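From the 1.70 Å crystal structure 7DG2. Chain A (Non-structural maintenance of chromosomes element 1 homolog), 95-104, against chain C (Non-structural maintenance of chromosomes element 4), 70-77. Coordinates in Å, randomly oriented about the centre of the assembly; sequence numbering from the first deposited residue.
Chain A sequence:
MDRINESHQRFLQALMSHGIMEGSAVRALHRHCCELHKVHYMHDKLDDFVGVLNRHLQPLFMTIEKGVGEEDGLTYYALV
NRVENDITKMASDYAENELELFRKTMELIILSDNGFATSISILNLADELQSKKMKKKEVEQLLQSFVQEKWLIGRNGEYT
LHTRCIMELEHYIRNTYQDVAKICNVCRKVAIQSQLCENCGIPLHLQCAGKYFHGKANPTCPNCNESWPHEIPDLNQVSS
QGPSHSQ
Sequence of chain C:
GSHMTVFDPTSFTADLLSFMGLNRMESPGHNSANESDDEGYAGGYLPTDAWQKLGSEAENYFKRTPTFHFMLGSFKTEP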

# COMPACT_ATOMS: atom_id res chain seq x y z
N ALA A 95 -1.26 -1.28 15.21
CA ALA A 95 -1.30 -2.04 16.45
C ALA A 95 -2.69 -1.96 17.08
O ALA A 95 -3.53 -1.15 16.70
N GLU A 96 -2.91 -2.83 18.07
CA GLU A 96 -4.22 -2.91 18.70
C GLU A 96 -4.62 -1.59 19.33
O GLU A 96 -5.76 -1.14 19.17
N ASN A 97 -3.71 -0.94 20.06
CA ASN A 97 -4.10 0.32 20.70
C ASN A 97 -4.32 1.41 19.67
O ASN A 97 -5.18 2.28 19.86
N GLU A 98 -3.58 1.37 18.56
CA GLU A 98 -3.79 2.33 17.47
C GLU A 98 -5.17 2.17 16.84
O GLU A 98 -5.83 3.16 16.52
N LEU A 99 -5.61 0.92 16.64
CA LEU A 99 -6.93 0.69 16.07
C LEU A 99 -8.04 0.96 17.09
O LEU A 99 -9.15 1.36 16.70
N GLU A 100 -7.77 0.78 18.38
CA GLU A 100 -8.75 1.22 19.38
C GLU A 100 -8.97 2.73 19.27
O GLU A 100 -10.11 3.21 19.30
N LEU A 101 -7.89 3.49 19.11
CA LEU A 101 -8.05 4.93 18.99
C LEU A 101 -8.76 5.28 17.69
O LEU A 101 -9.59 6.19 17.66
N PHE A 102 -8.46 4.55 16.60
CA PHE A 102 -9.19 4.78 15.36
C PHE A 102 -10.68 4.57 15.57
O PHE A 102 -11.50 5.40 15.14
N ARG A 103 -11.07 3.49 16.26
CA ARG A 103 -12.48 3.21 16.44
C ARG A 103 -13.16 4.27 17.29
O ARG A 103 -14.28 4.70 16.99
N LYS A 104 -12.49 4.72 18.37
CA LYS A 104 -13.10 5.75 19.21
C LYS A 104 -13.19 7.08 18.46
O LYS A 104 -14.16 7.83 18.63
N PHE C 70 -6.47 -2.52 3.99
CA PHE C 70 -7.88 -2.34 4.27
C PHE C 70 -8.02 -2.06 5.76
O PHE C 70 -7.08 -2.26 6.54
N MET C 71 -9.20 -1.61 6.15
CA MET C 71 -9.53 -1.39 7.56
C MET C 71 -10.58 -2.38 8.06
O MET C 71 -10.40 -2.98 9.13
N LEU C 72 -11.67 -2.57 7.32
CA LEU C 72 -12.70 -3.52 7.71
C LEU C 72 -12.09 -4.91 7.91
O LEU C 72 -11.34 -5.40 7.07
N GLY C 73 -12.41 -5.54 9.05
CA GLY C 73 -11.90 -6.87 9.31
C GLY C 73 -10.50 -6.91 9.90
O GLY C 73 -10.01 -8.01 10.21
N SER C 74 -9.85 -5.77 10.06
CA SER C 74 -8.52 -5.76 10.65
C SER C 74 -8.55 -5.69 12.17
O SER C 74 -7.50 -5.88 12.80
N PHE C 75 -9.72 -5.43 12.76
CA PHE C 75 -9.85 -5.20 14.20
C PHE C 75 -9.84 -6.52 14.95
O PHE C 75 -10.57 -7.45 14.59
N LYS C 76 -9.07 -6.59 16.04
CA LYS C 76 -9.07 -7.76 16.92
C LYS C 76 -9.66 -7.35 18.27
O LYS C 76 -8.95 -6.90 19.16
N THR C 77 -10.97 -7.51 18.41
CA THR C 77 -11.86 -7.99 17.36
C THR C 77 -12.99 -6.98 17.14
O THR C 77 -12.98 -5.91 17.74

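A helix that packs against an irregular segment usually presents one stripe of side chains, spaced three or four residues apart, while the partner folds its own side chains to meet it. The contact between Nse1 and Nse4 is a compact example. From the helix of chain A, E96(A), L99(A), F102(A) and R103(A) make the contact, whereas N97(A), E98(A), L101(A) and K104(A) lie out of reach and E100(A) points away. Chain C replies with no regular structure, but with a type II beta turn from M71(C) to S74(C) followed by an extended run into F75(C) and K76(C).

F75(C) has the most surface covered and meets three helical side chains. Its CA-to-CB bond points toward the helix, and chi1 in the m well (-55°) places the ring among them. L99(A) meets the ring at its edge, with CD1 of L99(A) 4.1 Å from CD1 of F75(C). One face is covered by R103(A), whose CD lies 3.9 Å from the centroid of the F75(C) ring, a CH-pi contact. The F102(A) ring approaches obliquely, its CD2 4.3 Å from CZ of F75(C).

L99(A), buried and pointing toward chain C in an m,t rotamer, has three partners. Its CD1 reaches F75(C) and also lies 3.8 Å from OG of S74(C), while its CD2 sits 3.8 Å from SD of M71(C). The serine hydroxyl is engaged within its own turn, OG of S74(C) donating to the carbonyl O of M71(C) at 2.7 Å, so a methyl group can pack beside it without leaving it unsatisfied.

R103(A) shows how a long polar side chain can serve an apolar surface. Its CA-to-CB bond points sideways, but an m,t,m course through chi3 brings its end nearer: CD of R103(A) lies over the ring face, while NH2 of R103(A) packs 3.8 Å from CB of F75(C). Any cation-pi attraction is at most weak, CZ of R103(A) being 5.2 Å from the F75(C) ring centroid.

F102(A), also buried, with chi1 t, receives M71(C), whose t,p,p rotamer curls the methyl over one face of the ring: CE of M71(C) lies 4.1 Å from the F102(A) centroid, almost on the ring normal. Both CA-to-CB bonds point toward the opposing stretch.

The one hydrogen bond between the stretches joins two exposed residues. NZ of K76(C) donates to OE2 of E96(A) at 2.9 Å, within a salt bridge. The CA-to-CB bond of E96(A) points toward chain C, with chi1 m (-76°) and chi2 t. The lysine starts sideways and reaches across with chi2 and chi3 between wells; both residues touch a crystal neighbour.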

# COMPACT_ATOMS: atom_id res chain seq x y z
CB ALA A 95 -0.23 -1.52 17.42
CB GLU A 96 -4.25 -4.03 19.74
CG GLU A 96 -4.33 -5.42 19.12
CD GLU A 96 -4.58 -6.50 20.15
OE1 GLU A 96 -5.35 -6.24 21.10
OE2 GLU A 96 -4.01 -7.59 20.00
CB ASN A 97 -3.09 0.76 21.77
CG ASN A 97 -1.70 1.01 21.23
OD1 ASN A 97 -1.36 0.64 20.10
ND2 ASN A 97 -0.86 1.63 22.05
CB GLU A 98 -2.69 2.16 16.42
CG GLU A 98 -1.29 2.42 16.98
CD GLU A 98 -0.18 2.26 15.96
OE1 GLU A 98 0.83 2.99 16.04
OE2 GLU A 98 -0.32 1.39 15.07
CB LEU A 99 -7.02 -0.73 15.52
CG LEU A 99 -6.14 -0.91 14.28
CD1 LEU A 99 -6.23 -2.33 13.71
CD2 LEU A 99 -6.53 0.12 13.21
CB GLU A 100 -8.28 0.86 20.79
CG GLU A 100 -9.38 1.13 21.83
CD GLU A 100 -8.93 0.97 23.27
OE1 GLU A 100 -9.54 1.63 24.15
OE2 GLU A 100 -7.97 0.21 23.52
CB LEU A 101 -6.69 5.64 19.08
CG LEU A 101 -6.74 7.18 18.99
CD1 LEU A 101 -7.63 7.77 20.09
CD2 LEU A 101 -5.34 7.77 19.07
CB PHE A 102 -8.69 3.86 14.22
CG PHE A 102 -9.41 4.12 12.93
CD1 PHE A 102 -9.06 5.19 12.14
CD2 PHE A 102 -10.49 3.33 12.55
CE1 PHE A 102 -9.76 5.46 10.97
CE2 PHE A 102 -11.20 3.61 11.40
CZ PHE A 102 -10.83 4.67 10.61
CB ARG A 103 -12.69 1.83 17.06
CG ARG A 103 -12.31 0.68 16.11
CD ARG A 103 -12.83 -0.68 16.62
NE ARG A 103 -12.37 -0.99 17.97
CZ ARG A 103 -11.24 -1.63 18.26
NH1 ARG A 103 -10.91 -1.86 19.53
NH2 ARG A 103 -10.42 -2.02 17.29
CB LYS A 104 -12.33 5.93 20.52
CG LYS A 104 -12.29 4.69 21.42
CD LYS A 104 -13.69 4.18 21.75
CE LYS A 104 -14.46 5.16 22.64
NZ LYS A 104 -15.81 4.61 23.01
CB PHE C 70 -8.68 -3.59 3.87
CG PHE C 70 -8.09 -4.85 4.45
CD1 PHE C 70 -8.40 -5.25 5.74
CD2 PHE C 70 -7.14 -5.57 3.74
CE1 PHE C 70 -7.81 -6.38 6.29
CE2 PHE C 70 -6.56 -6.70 4.28
CZ PHE C 70 -6.89 -7.10 5.57
CB MET C 71 -10.02 0.06 7.75
CG MET C 71 -10.31 0.45 9.19
SD MET C 71 -8.83 0.37 10.22
CE MET C 71 -7.85 1.77 9.67
CB LEU C 72 -13.78 -3.59 6.63
CG LEU C 72 -14.84 -4.67 6.84
CD1 LEU C 72 -15.76 -4.26 7.98
CD2 LEU C 72 -15.65 -4.93 5.56
CB SER C 74 -7.70 -4.58 10.11
OG SER C 74 -8.15 -3.34 10.64
CB PHE C 75 -11.16 -4.47 14.53
CG PHE C 75 -11.36 -3.19 13.79
CD1 PHE C 75 -10.30 -2.37 13.48
CD2 PHE C 75 -12.64 -2.79 13.44
CE1 PHE C 75 -10.51 -1.16 12.81
CE2 PHE C 75 -12.86 -1.60 12.77
CZ PHE C 75 -11.79 -0.78 12.46
CB LYS C 76 -7.65 -8.33 17.09
CG LYS C 76 -7.57 -9.53 18.04
CD LYS C 76 -6.33 -9.48 18.94
CE LYS C 76 -6.69 -9.75 20.40
NZ LYS C 76 -5.51 -9.67 21.32
CB THR C 77 -12.46 -9.37 17.68
OG1 THR C 77 -13.18 -9.30 18.92
CG2 THR C 77 -11.35 -10.42 17.81